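Local coordinates for chitin oligosaccahride binding protein NagB1 (Paenibacillus sp. FPU-7, PDB 7EHP) that binds chitin oligosaccharides such as N,N'-diacetylchitobiose as an extracellular solute-binding protein, probably handing them to a membrane transporter for uptake, at residues E50-E55 with N60-F65; L132-P137 with L143-A148; R138-L143 with Y207-K212; T174-V177 with D183-P186. All blocks are in the same frame, centred on the assembly; numbering follows the deposited sequence.

Overall arrangement
Contact 1 lies on the opposite side of the chain's centre from contacts 2 and 3. It joins helix 44-58 to strand 64-68, and its centre is about 39 Å from that of contact 3 and 45 Å from that of contact 2. Contacts 2 and 3 share Leu143 and helix 140-152, with centres about 11 Å apart. Contact 3 in turn touches contact 4, where Leu175 packs against Trp140 and Tyr207; their centres are about 17 Å apart. In contacts 1 and 4 of this solute-binding protein the side chains of Leu52 and Trp176 each lie about 10 Å from a bound N-acetylglucosamine.

Contact 1. Residues E50-E55 with N60-F65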
loop_
_atom_site.group_PDB
_atom_site.type_symbol
_atom_site.label_atom_id
_atom_site.label_comp_id
_atom_site.label_asym_id
_atom_site.label_seq_id
_atom_site.Cartn_x
_atom_site.Cartn_y
_atom_site.Cartn_z
ATOM N N GLU A 50 10.878 -6.100 9.624
ATOM C CA GLU A 50 11.765 -6.815 10.542
ATOM C C GLU A 50 12.473 -8.008 9.899
ATOM O O GLU A 50 13.707 -8.042 9.861
ATOM C CB GLU A 50 11.003 -7.295 11.774
ATOM C CG GLU A 50 10.623 -6.150 12.747
ATOM C CD GLU A 50 11.791 -5.697 13.654
ATOM O OE1 GLU A 50 12.182 -4.504 13.593
ATOM O OE2 GLU A 50 12.308 -6.527 14.439
ATOM N N LYS A 51 11.711 -8.989 9.399
ATOM C CA LYS A 51 12.297 -10.252 8.949
ATOM C C LYS A 51 13.242 -10.043 7.777
ATOM O O LYS A 51 14.415 -10.425 7.839
ATOM C CB LYS A 51 11.193 -11.238 8.572
ATOM C CG LYS A 51 11.696 -12.656 8.300
ATOM C CD LYS A 51 10.610 -13.685 8.619
ATOM C CE LYS A 51 11.133 -15.124 8.570
ATOM N NZ LYS A 51 12.069 -15.438 9.693
ATOM N N LEU A 52 12.735 -9.461 6.676
ATOM C CA LEU A 52 13.518 -9.297 5.451
ATOM C C LEU A 52 14.684 -8.323 5.627
ATOM O O LEU A 52 15.781 -8.603 5.118
ATOM C CB LEU A 52 12.629 -8.861 4.273
ATOM C CG LEU A 52 13.253 -8.766 2.883
ATOM C CD1 LEU A 52 13.936 -10.063 2.484
ATOM C CD2 LEU A 52 12.232 -8.362 1.818
ATOM N N PRO A 53 14.516 -7.172 6.301
ATOM C CA PRO A 53 15.702 -6.340 6.588
ATOM C C PRO A 53 16.794 -7.101 7.309
ATOM O O PRO A 53 17.979 -6.927 6.998
ATOM C CB PRO A 53 15.124 -5.216 7.465
ATOM C CG PRO A 53 13.755 -5.055 6.944
ATOM C CD PRO A 53 13.295 -6.501 6.789
ATOM N N ALA A 54 16.424 -7.957 8.261
ATOM C CA ALA A 54 17.426 -8.735 8.977
ATOM C C ALA A 54 18.137 -9.701 8.036
ATOM O O ALA A 54 19.373 -9.757 8.006
ATOM C CB ALA A 54 16.781 -9.491 10.139
ATOM N N GLU A 55 17.365 -10.465 7.252
ATOM C CA GLU A 55 17.960 -11.399 6.294
ATOM C C GLU A 55 18.844 -10.677 5.289
ATOM O O GLU A 55 19.897 -11.191 4.897
ATOM C CB GLU A 55 16.858 -12.185 5.580
ATOM C CG GLU A 55 16.002 -12.988 6.542
ATOM C CD GLU A 55 14.705 -13.475 5.934
ATOM O OE1 GLU A 55 14.276 -14.581 6.316
ATOM O OE2 GLU A 55 14.106 -12.759 5.095
ATOM N N ASN A 60 21.392 -13.509 3.730
ATOM C CA ASN A 60 20.666 -14.736 3.389
ATOM C C ASN A 60 19.168 -14.476 3.188
ATOM O O ASN A 60 18.319 -15.093 3.840
ATOM C CB ASN A 60 20.915 -15.810 4.451
ATOM C CG ASN A 60 20.329 -15.452 5.814
ATOM O OD1 ASN A 60 20.118 -14.278 6.126
ATOM N ND2 ASN A 60 20.072 -16.468 6.636
ATOM N N PRO A 61 18.805 -13.602 2.252
ATOM C CA PRO A 61 17.382 -13.394 1.947
ATOM C C PRO A 61 16.808 -14.607 1.237
ATOM O O PRO A 61 17.565 -15.454 0.737
ATOM C CB PRO A 61 17.405 -12.175 1.018
ATOM C CG PRO A 61 18.716 -12.324 0.307
ATOM C CD PRO A 61 19.653 -12.747 1.399
ATOM N N PRO A 62 15.482 -14.719 1.141
ATOM C CA PRO A 62 14.902 -15.793 0.331
ATOM C C PRO A 62 15.346 -15.636 -1.113
ATOM O O PRO A 62 15.936 -14.622 -1.495
ATOM C CB PRO A 62 13.391 -15.578 0.492
ATOM C CG PRO A 62 13.270 -14.792 1.783
ATOM C CD PRO A 62 14.425 -13.847 1.681
ATOM N N LYS A 63 15.064 -16.655 -1.934
ATOM C CA LYS A 63 15.457 -16.540 -3.341
ATOM C C LYS A 63 14.501 -15.625 -4.102
ATOM O O LYS A 63 14.928 -14.850 -4.964
ATOM C CB LYS A 63 15.534 -17.930 -3.983
ATOM C CG LYS A 63 16.635 -18.851 -3.384
ATOM C CD LYS A 63 17.958 -18.087 -3.192
ATOM C CE LYS A 63 19.069 -18.910 -2.526
ATOM N NZ LYS A 63 18.625 -19.676 -1.320
ATOM N N ILE A 64 13.215 -15.677 -3.769
ATOM C CA ILE A 64 12.197 -14.791 -4.318
ATOM C C ILE A 64 11.432 -14.217 -3.131
ATOM O O ILE A 64 11.083 -14.962 -2.211
ATOM C CB ILE A 64 11.239 -15.552 -5.266
ATOM C CG1 ILE A 64 12.013 -16.266 -6.382
ATOM C CG2 ILE A 64 10.156 -14.617 -5.827
ATOM C CD1 ILE A 64 11.267 -17.464 -6.960
ATOM N N PHE A 65 11.176 -12.900 -3.129
ATOM C CA PHE A 65 10.627 -12.296 -1.915
ATOM C C PHE A 65 9.779 -11.069 -2.208
ATOM O O PHE A 65 10.114 -10.249 -3.066
ATOM C CB PHE A 65 11.728 -11.897 -0.922
ATOM C CG PHE A 65 12.953 -11.323 -1.572
ATOM C CD1 PHE A 65 13.015 -9.971 -1.896
ATOM C CD2 PHE A 65 14.048 -12.129 -1.849
ATOM C CE1 PHE A 65 14.152 -9.434 -2.489
ATOM C CE2 PHE A 65 15.180 -11.605 -2.442
ATOM C CZ PHE A 65 15.239 -10.268 -2.763
HETATM O O HOH W 1 15.883 -16.724 4.640
#
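Leu52 meets Pro61, Pro62 and Phe65, and Glu55, one turn on, meets Asn60 and both prolines. The two methyls of Leu52 divide the work: CD1 lies 3.9 Å from CD of Pro62, while CD2 reaches CD1 of Phe65 at 4.1 Å, the two side chains crossing at about a right angle. Leu52 holds CG opposite its backbone N (chi1 -174°), which brings its branches toward the prolines.

Glu55 contributes both backbone and carboxylate. Its O accepts a bond from the N of Asn60 at 3.0 Å, bent to 139° at the hydrogen, and the donor is tilted from the carbonyl plane. The extended side chain runs past Pro62, with OE2 of Glu55 3.6 Å from CD of that ring. A water bridges OE1 of Glu55 and O of Asn60, giving a hydrogen to each, and Arg6 forms a salt bridge with the same OE1, which probably helps to fix the carboxylate.

The contact closes the helix-to-strand half of a beta-alpha-beta crossover, strand 37-41, helix 44-58, strand 64-68. Strand 3-7 lies between the two strands, parallel to both, its Arg6 touching Pro62 and Phe65; strand 277-288 pairs antiparallel with strand 64-68.

Contact 2. Residues L132-P137 with L143-A148; sequences LNVDVP and LMDVAA
Val134 and Pro137 pack on Val146 and Leu143 in an apolar contact between a connecting loop and the helix that follows it. The loop leaves helix 126-132 and leads into helix 140-152, and no hydrogen bond crosses between 132-137 and 143-148.

Val146 is the central side chain. Its CG2 branch makes the contacts with the loop, lying 3.9 Å from CB of Val134 and 4.1 Å from CB of Pro137. The same CG2 of Val146 is 4.0 Å from the backbone O of Asp135, so that one methyl meets three residues of the loop. That branch stands opposite the carbonyl carbon, whereas CG1 is opposite the backbone N (chi1 166°). Val134 approaches obliquely, and both of its methyls also come close to the same CG2.

The loop begins with a Schellman motif: Asn133 takes positive phi (58°) and ends helix 126-132, after which the extended residues from Val134 onward run back alongside helix 140-152. The result is a helix-loop-helix connection in which the linker packs on the second helix, with Phe129 of the first helix touching Val134, Pro137 and Val146.

At the far end of the loop Pro137 sits over the early part of helix 140-152. Its CB is 3.6 Å from N of Leu143, and its CG meets CD1 of Leu143 at 4.2 Å. Toward the other end, CG1 of Val134 passes 4.1 Å from OD2 of Asp145, a carboxylate oxygen that forms a salt bridge with Lys149.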
loop_
_atom_site.group_PDB
_atom_site.type_symbol
_atom_site.label_atom_id
_atom_site.label_comp_id
_atom_site.label_asym_id
_atom_site.label_seq_id
_atom_site.Cartn_x
_atom_site.Cartn_y
_atom_site.Cartn_z
ATOM N N LEU A 132 -28.452 8.289 4.750
ATOM C CA LEU A 132 -28.140 9.580 5.342
ATOM C C LEU A 132 -28.486 10.750 4.435
ATOM O O LEU A 132 -28.402 11.898 4.886
ATOM C CB LEU A 132 -26.650 9.659 5.687
ATOM C CG LEU A 132 -26.014 8.462 6.379
ATOM C CD1 LEU A 132 -24.493 8.612 6.413
ATOM C CD2 LEU A 132 -26.585 8.327 7.763
ATOM N N ASN A 133 -28.839 10.486 3.172
ATOM C CA ASN A 133 -29.157 11.520 2.186
ATOM C C ASN A 133 -27.979 12.476 2.001
ATOM O O ASN A 133 -28.103 13.693 2.144
ATOM C CB ASN A 133 -30.436 12.283 2.570
ATOM C CG ASN A 133 -31.025 13.069 1.407
ATOM O OD1 ASN A 133 -31.515 14.186 1.581
ATOM N ND2 ASN A 133 -30.968 12.488 0.209
ATOM N N VAL A 134 -26.820 11.894 1.685
ATOM C CA VAL A 134 -25.605 12.647 1.385
ATOM C C VAL A 134 -25.011 12.151 0.073
ATOM O O VAL A 134 -25.075 10.954 -0.234
ATOM C CB VAL A 134 -24.562 12.533 2.517
ATOM C CG1 VAL A 134 -25.004 13.331 3.756
ATOM C CG2 VAL A 134 -24.314 11.062 2.859
ATOM N N ASP A 135 -24.424 13.079 -0.693
ATOM C CA ASP A 135 -23.653 12.773 -1.886
ATOM C C ASP A 135 -22.214 12.459 -1.504
ATOM O O ASP A 135 -21.806 12.589 -0.347
ATOM C CB ASP A 135 -23.656 13.944 -2.874
ATOM C CG ASP A 135 -25.042 14.376 -3.284
ATOM O OD1 ASP A 135 -25.984 13.558 -3.205
ATOM O OD2 ASP A 135 -25.176 15.545 -3.706
ATOM N N VAL A 136 -21.425 12.081 -2.508
ATOM C CA VAL A 136 -19.989 11.872 -2.297
ATOM C C VAL A 136 -19.346 13.198 -1.914
ATOM O O VAL A 136 -19.559 14.210 -2.613
ATOM C CB VAL A 136 -19.339 11.279 -3.563
ATOM C CG1 VAL A 136 -17.818 11.428 -3.532
ATOM C CG2 VAL A 136 -19.735 9.819 -3.693
ATOM N N PRO A 137 -18.560 13.264 -0.834
ATOM C CA PRO A 137 -18.001 14.553 -0.399
ATOM C C PRO A 137 -16.767 14.887 -1.217
ATOM O O PRO A 137 -15.827 14.094 -1.308
ATOM C CB PRO A 137 -17.649 14.302 1.073
ATOM C CG PRO A 137 -17.231 12.823 1.057
ATOM C CD PRO A 137 -18.254 12.184 0.130
ATOM N N LEU A 143 -17.105 16.562 3.776
ATOM C CA LEU A 143 -16.732 15.383 4.560
ATOM C C LEU A 143 -17.227 15.493 5.996
ATOM O O LEU A 143 -17.760 14.524 6.556
ATOM C CB LEU A 143 -15.215 15.201 4.531
ATOM C CG LEU A 143 -14.604 13.957 5.187
ATOM C CD1 LEU A 143 -15.328 12.682 4.769
ATOM C CD2 LEU A 143 -13.113 13.869 4.851
ATOM N N MET A 144 -17.062 16.674 6.601
ATOM C CA MET A 144 -17.501 16.895 7.973
ATOM C C MET A 144 -19.001 16.650 8.114
ATOM O O MET A 144 -19.453 16.026 9.078
ATOM C CB MET A 144 -17.150 18.326 8.375
ATOM C CG MET A 144 -15.653 18.632 8.508
ATOM S SD MET A 144 -14.645 17.377 9.321
ATOM C CE MET A 144 -15.083 17.755 10.971
ATOM N N ASP A 145 -19.784 17.127 7.146
ATOM C CA ASP A 145 -21.230 16.903 7.150
ATOM C C ASP A 145 -21.563 15.413 7.043
ATOM O O ASP A 145 -22.394 14.890 7.799
ATOM C CB ASP A 145 -21.848 17.697 5.994
ATOM C CG ASP A 145 -23.341 17.548 5.907
ATOM O OD1 ASP A 145 -24.040 17.920 6.877
ATOM O OD2 ASP A 145 -23.810 17.041 4.859
ATOM N N VAL A 146 -20.914 14.713 6.106
ATOM C CA VAL A 146 -21.138 13.278 5.930
ATOM C C VAL A 146 -20.812 12.536 7.217
ATOM O O VAL A 146 -21.602 11.716 7.701
ATOM C CB VAL A 146 -20.297 12.755 4.752
ATOM C CG1 VAL A 146 -20.234 11.222 4.751
ATOM C CG2 VAL A 146 -20.852 13.280 3.444
ATOM N N ALA A 147 -19.649 12.841 7.804
ATOM C CA ALA A 147 -19.201 12.156 9.011
ATOM C C ALA A 147 -20.127 12.435 10.190
ATOM O O ALA A 147 -20.458 11.519 10.962
ATOM C CB ALA A 147 -17.769 12.585 9.335
ATOM N N ALA A 148 -20.547 13.698 10.349
ATOM C CA ALA A 148 -21.469 14.063 11.428
ATOM C C ALA A 148 -22.814 13.351 11.291
ATOM O O ALA A 148 -23.366 12.860 12.284
ATOM C CB ALA A 148 -21.674 15.576 11.451
#

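Contact 3. Residues R138-L143 with Y207-K212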
loop_
_atom_site.group_PDB
_atom_site.type_symbol
_atom_site.label_atom_id
_atom_site.label_comp_id
_atom_site.label_asym_id
_atom_site.label_seq_id
_atom_site.Cartn_x
_atom_site.Cartn_y
_atom_site.Cartn_z
ATOM N N ARG A 138 -16.766 16.070 -1.821
ATOM C CA ARG A 138 -15.643 16.475 -2.655
ATOM C C ARG A 138 -14.703 17.458 -1.976
ATOM O O ARG A 138 -13.589 17.659 -2.462
ATOM C CB ARG A 138 -16.130 17.071 -3.979
ATOM C CG ARG A 138 -16.195 16.033 -5.098
ATOM C CD ARG A 138 -15.020 15.022 -5.031
ATOM N NE ARG A 138 -13.878 15.381 -5.878
ATOM C CZ ARG A 138 -12.868 16.169 -5.513
ATOM N NH1 ARG A 138 -12.818 16.674 -4.296
ATOM N NH2 ARG A 138 -11.892 16.439 -6.368
ATOM N N ARG A 139 -15.093 18.051 -0.855
ATOM C CA ARG A 139 -14.193 18.952 -0.148
ATOM C C ARG A 139 -14.348 18.696 1.344
ATOM O O ARG A 139 -15.237 17.959 1.766
ATOM C CB ARG A 139 -14.473 20.411 -0.512
ATOM C CG ARG A 139 -14.111 20.749 -1.943
ATOM C CD ARG A 139 -13.968 22.246 -2.138
ATOM N NE ARG A 139 -15.210 22.932 -1.801
ATOM C CZ ARG A 139 -15.287 24.188 -1.375
ATOM N NH1 ARG A 139 -14.199 24.937 -1.246
ATOM N NH2 ARG A 139 -16.465 24.700 -1.082
ATOM N N TRP A 140 -13.477 19.325 2.148
ATOM C CA TRP A 140 -13.434 19.040 3.584
ATOM C C TRP A 140 -14.780 19.286 4.252
ATOM O O TRP A 140 -15.265 18.448 5.027
ATOM C CB TRP A 140 -12.343 19.875 4.264
ATOM C CG TRP A 140 -12.199 19.580 5.736
ATOM C CD1 TRP A 140 -12.743 20.288 6.779
ATOM C CD2 TRP A 140 -11.478 18.494 6.324
ATOM N NE1 TRP A 140 -12.402 19.707 7.971
ATOM C CE2 TRP A 140 -11.620 18.607 7.721
ATOM C CE3 TRP A 140 -10.720 17.437 5.803
ATOM C CZ2 TRP A 140 -11.030 17.709 8.605
ATOM C CZ3 TRP A 140 -10.134 16.544 6.681
ATOM C CH2 TRP A 140 -10.288 16.691 8.071
ATOM N N GLU A 141 -15.409 20.430 3.965
ATOM C CA GLU A 141 -16.638 20.750 4.678
ATOM C C GLU A 141 -17.761 19.782 4.319
ATOM O O GLU A 141 -18.637 19.521 5.154
ATOM C CB GLU A 141 -17.047 22.203 4.409
ATOM C CG GLU A 141 -16.152 23.221 5.113
ATOM C CD GLU A 141 -16.045 22.998 6.626
ATOM O OE1 GLU A 141 -17.098 22.801 7.278
ATOM O OE2 GLU A 141 -14.904 23.015 7.165
ATOM N N ASP A 142 -17.746 19.228 3.101
ATOM C CA ASP A 142 -18.671 18.143 2.779
ATOM C C ASP A 142 -18.385 16.925 3.651
ATOM O O ASP A 142 -19.305 16.306 4.198
ATOM C CB ASP A 142 -18.565 17.741 1.300
ATOM C CG ASP A 142 -18.684 18.918 0.334
ATOM O OD1 ASP A 142 -19.658 19.683 0.449
ATOM O OD2 ASP A 142 -17.819 19.036 -0.575
ATOM N N LEU A 143 -17.105 16.562 3.776
ATOM C CA LEU A 143 -16.732 15.383 4.560
ATOM C C LEU A 143 -17.227 15.493 5.996
ATOM O O LEU A 143 -17.760 14.524 6.556
ATOM C CB LEU A 143 -15.215 15.201 4.531
ATOM C CG LEU A 143 -14.604 13.957 5.187
ATOM C CD1 LEU A 143 -15.328 12.682 4.769
ATOM C CD2 LEU A 143 -13.113 13.869 4.851
ATOM N N TYR A 207 -6.144 15.538 10.672
ATOM C CA TYR A 207 -6.241 14.160 11.116
ATOM C C TYR A 207 -6.659 14.102 12.579
ATOM O O TYR A 207 -7.553 13.331 12.953
ATOM C CB TYR A 207 -4.881 13.498 10.895
ATOM C CG TYR A 207 -4.780 12.010 11.166
ATOM C CD1 TYR A 207 -4.685 11.508 12.470
ATOM C CD2 TYR A 207 -4.703 11.105 10.108
ATOM C CE1 TYR A 207 -4.553 10.127 12.704
ATOM C CE2 TYR A 207 -4.565 9.740 10.328
ATOM C CZ TYR A 207 -4.488 9.253 11.609
ATOM O OH TYR A 207 -4.344 7.878 11.780
ATOM N N ASP A 208 -6.003 14.912 13.423
ATOM C CA ASP A 208 -6.342 14.977 14.843
ATOM C C ASP A 208 -7.789 15.418 15.053
ATOM O O ASP A 208 -8.460 14.950 15.981
ATOM C CB ASP A 208 -5.379 15.931 15.560
ATOM C CG ASP A 208 -5.270 15.656 17.062
ATOM O OD1 ASP A 208 -5.530 14.517 17.510
ATOM O OD2 ASP A 208 -4.911 16.592 17.798
ATOM N N THR A 209 -8.292 16.320 14.199
ATOM C CA THR A 209 -9.699 16.711 14.287
ATOM C C THR A 209 -10.601 15.498 14.088
ATOM O O THR A 209 -11.593 15.322 14.797
ATOM C CB THR A 209 -10.008 17.818 13.256
ATOM O OG1 THR A 209 -9.457 19.075 13.688
ATOM C CG2 THR A 209 -11.510 17.989 13.049
ATOM N N LEU A 210 -10.254 14.633 13.137
ATOM C CA LEU A 210 -11.014 13.400 12.946
ATOM C C LEU A 210 -10.972 12.541 14.199
ATOM O O LEU A 210 -11.974 11.913 14.573
ATOM C CB LEU A 210 -10.449 12.628 11.747
ATOM C CG LEU A 210 -10.594 13.282 10.375
ATOM C CD1 LEU A 210 -10.111 12.300 9.300
ATOM C CD2 LEU A 210 -12.021 13.701 10.095
ATOM N N LEU A 211 -9.817 12.506 14.865
ATOM C CA LEU A 211 -9.711 11.793 16.131
ATOM C C LEU A 211 -10.585 12.451 17.194
ATOM O O LEU A 211 -11.365 11.771 17.877
ATOM C CB LEU A 211 -8.241 11.743 16.566
ATOM C CG LEU A 211 -7.271 10.870 15.731
ATOM C CD1 LEU A 211 -5.800 11.076 16.155
ATOM C CD2 LEU A 211 -7.638 9.381 15.838
ATOM N N LYS A 212 -10.468 13.781 17.338
ATOM C CA LYS A 212 -11.163 14.531 18.389
ATOM C C LYS A 212 -12.679 14.460 18.254
ATOM O O LYS A 212 -13.399 14.664 19.236
ATOM C CB LYS A 212 -10.736 16.006 18.361
ATOM C CG LYS A 212 -9.303 16.229 18.803
ATOM C CD LYS A 212 -8.993 17.707 18.950
ATOM C CE LYS A 212 -7.488 17.939 18.955
ATOM N NZ LYS A 212 -7.139 19.374 18.793
#
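Trp140 reaches from the first turn of helix 140-152 to Leu210 and Thr209 on helix 198-213, and its indole makes the close contacts across the two segments. From CB the chain continues to CG opposite the backbone N (chi1 -177°), which carries the indole toward helix 198-213. The five-membered ring, with CD1 and NE1, remains nearer its own helix, and the six-membered ring does the touching.

Along that outer ring, CZ2 of Trp140 comes first, 4.5 Å from CG2 of Thr209, whose methyl lies at the ring edge, near its plane. At the tip, CH2 of Trp140 meets Leu210 twice, being 4.0 Å from CD2 and 4.1 Å from CG. The leucine approaches obliquely and its CG is opposite the carbonyl carbon (chi1 -66°). Next round the ring, CZ3 of Trp140 lies 3.9 Å from CD2 of Leu175. The indole also makes a cation-pi interaction with Arg206, one turn before Leu210.

The start of the helix is held by Asp142. Its OD2 accepts the N of Arg139, the N-cap residue, at 2.9 Å through the lone pair directed away from OD1, and receives a weak second bond from the N of Arg138. These bonds tie the residues just before Trp140 to the first turn.

On helix 198-213, OG1 of Thr209 is hydrogen-bonded to O of Lys205. Leu210 also packs on Met171 of helix 165-180, and Tyr207 touches both that helix and helix 359-373; through Trp140, helix 140-152 packs against helix 198-213 beside them.

Contact 4. Residues T174-V177 with D183-P186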
loop_
_atom_site.group_PDB
_atom_site.type_symbol
_atom_site.label_atom_id
_atom_site.label_comp_id
_atom_site.label_asym_id
_atom_site.label_seq_id
_atom_site.Cartn_x
_atom_site.Cartn_y
_atom_site.Cartn_z
ATOM N N THR A 174 -1.953 11.147 2.931
ATOM C CA THR A 174 -2.788 11.942 2.004
ATOM C C THR A 174 -3.230 13.249 2.630
ATOM O O THR A 174 -3.345 14.263 1.930
ATOM C CB THR A 174 -4.041 11.146 1.593
ATOM O OG1 THR A 174 -3.736 10.043 0.737
ATOM C CG2 THR A 174 -5.104 12.043 0.924
ATOM N N LEU A 175 -3.452 13.258 3.946
ATOM C CA LEU A 175 -3.855 14.513 4.565
ATOM C C LEU A 175 -2.725 15.536 4.533
ATOM O O LEU A 175 -2.956 16.683 4.150
ATOM C CB LEU A 175 -4.343 14.263 5.989
ATOM C CG LEU A 175 -5.855 14.013 6.042
ATOM C CD1 LEU A 175 -6.291 13.637 7.462
ATOM C CD2 LEU A 175 -6.593 15.257 5.563
ATOM N N TRP A 176 -1.489 15.155 4.912
ATOM C CA TRP A 176 -0.472 16.211 4.905
ATOM C C TRP A 176 -0.018 16.529 3.485
ATOM O O TRP A 176 0.480 17.630 3.240
ATOM C CB TRP A 176 0.786 15.913 5.769
ATOM C CG TRP A 176 1.866 14.983 5.166
ATOM C CD1 TRP A 176 2.792 15.343 4.234
ATOM C CD2 TRP A 176 2.258 13.664 5.613
ATOM N NE1 TRP A 176 3.647 14.302 3.966
ATOM C CE2 TRP A 176 3.347 13.259 4.800
ATOM C CE3 TRP A 176 1.764 12.762 6.570
ATOM C CZ2 TRP A 176 3.951 12.000 4.917
ATOM C CZ3 TRP A 176 2.358 11.516 6.681
ATOM C CH2 TRP A 176 3.444 11.145 5.859
ATOM N N VAL A 177 -0.165 15.591 2.541
ATOM C CA VAL A 177 0.114 15.910 1.144
ATOM C C VAL A 177 -0.973 16.826 0.584
ATOM O O VAL A 177 -0.690 17.734 -0.211
ATOM C CB VAL A 177 0.271 14.632 0.289
ATOM C CG1 VAL A 177 0.247 14.971 -1.227
ATOM C CG2 VAL A 177 1.566 13.876 0.659
ATOM N N ASP A 183 5.384 17.235 -2.920
ATOM C CA ASP A 183 6.805 17.552 -2.843
ATOM C C ASP A 183 7.304 17.715 -1.396
ATOM O O ASP A 183 8.521 17.842 -1.178
ATOM C CB ASP A 183 7.061 18.816 -3.678
ATOM C CG ASP A 183 8.493 18.910 -4.192
ATOM O OD1 ASP A 183 9.459 18.890 -3.396
ATOM O OD2 ASP A 183 8.649 18.922 -5.435
ATOM N N SER A 184 6.406 17.676 -0.403
ATOM C CA SER A 184 6.837 17.738 0.991
ATOM C C SER A 184 7.698 16.538 1.372
ATOM O O SER A 184 8.672 16.675 2.126
ATOM C CB SER A 184 5.618 17.822 1.901
ATOM O OG SER A 184 4.791 16.692 1.710
ATOM N N VAL A 185 7.363 15.354 0.865
ATOM C CA VAL A 185 8.024 14.146 1.355
ATOM C C VAL A 185 9.447 14.053 0.795
ATOM O O VAL A 185 10.392 13.892 1.584
ATOM C CB VAL A 185 7.186 12.890 1.047
ATOM C CG1 VAL A 185 7.783 11.676 1.757
ATOM C CG2 VAL A 185 5.742 13.097 1.455
ATOM N N PRO A 186 9.680 14.169 -0.524
ATOM C CA PRO A 186 11.080 14.280 -0.979
ATOM C C PRO A 186 11.816 15.437 -0.316
ATOM O O PRO A 186 13.016 15.337 -0.026
ATOM C CB PRO A 186 10.922 14.492 -2.491
ATOM C CG PRO A 186 9.645 13.828 -2.816
ATOM C CD PRO A 186 8.768 14.273 -1.681
#
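Trp176 presents the pyrrole edge of its indole to Ser184 and Val185, while Val177 packs beside it on the same two residues. The apolar contacts centre on CG2 of Val185, which lies 4.0 Å from CZ2 of Trp176, the two side chains crossing at about a right angle. This methyl sits at the ring edge, near the indole plane, where CG2 of Val185 also approaches NE1 of Trp176 to 3.5 Å. The same CG2 of Val185 is 4.3 Å from CG2 of Val177, so a single branch fits against both Trp176 and Val177 of helix 165-180.

The polar approach is made by Ser184. Its OG lies in the plane of the indole, 3.5 Å from both NE1 and CD1 of Trp176. The hydroxyl is hydrogen-bonded to O of Gly181, in the link between the two helices. Trp176 is turned toward helix 184-190 by a chi1 of 80°, which sets CG between the backbone N and the carbonyl carbon.

Aromatic interactions complete the surroundings: Trp176 forms edge-to-face contacts with Trp195 and Phe353, so its indole is held among rings as well as against Val185. Phe350, on strand 348-350, touches Val177.

All four touching residues are buried. The contact joins two consecutive helices, 165-180 and 184-190, connected by a short link, with the indole edge of Trp176 between them, about 10 Å from a bound N-acetylglucosamine, and so probably behind the sugar site of the solute-binding protein rather than lining it.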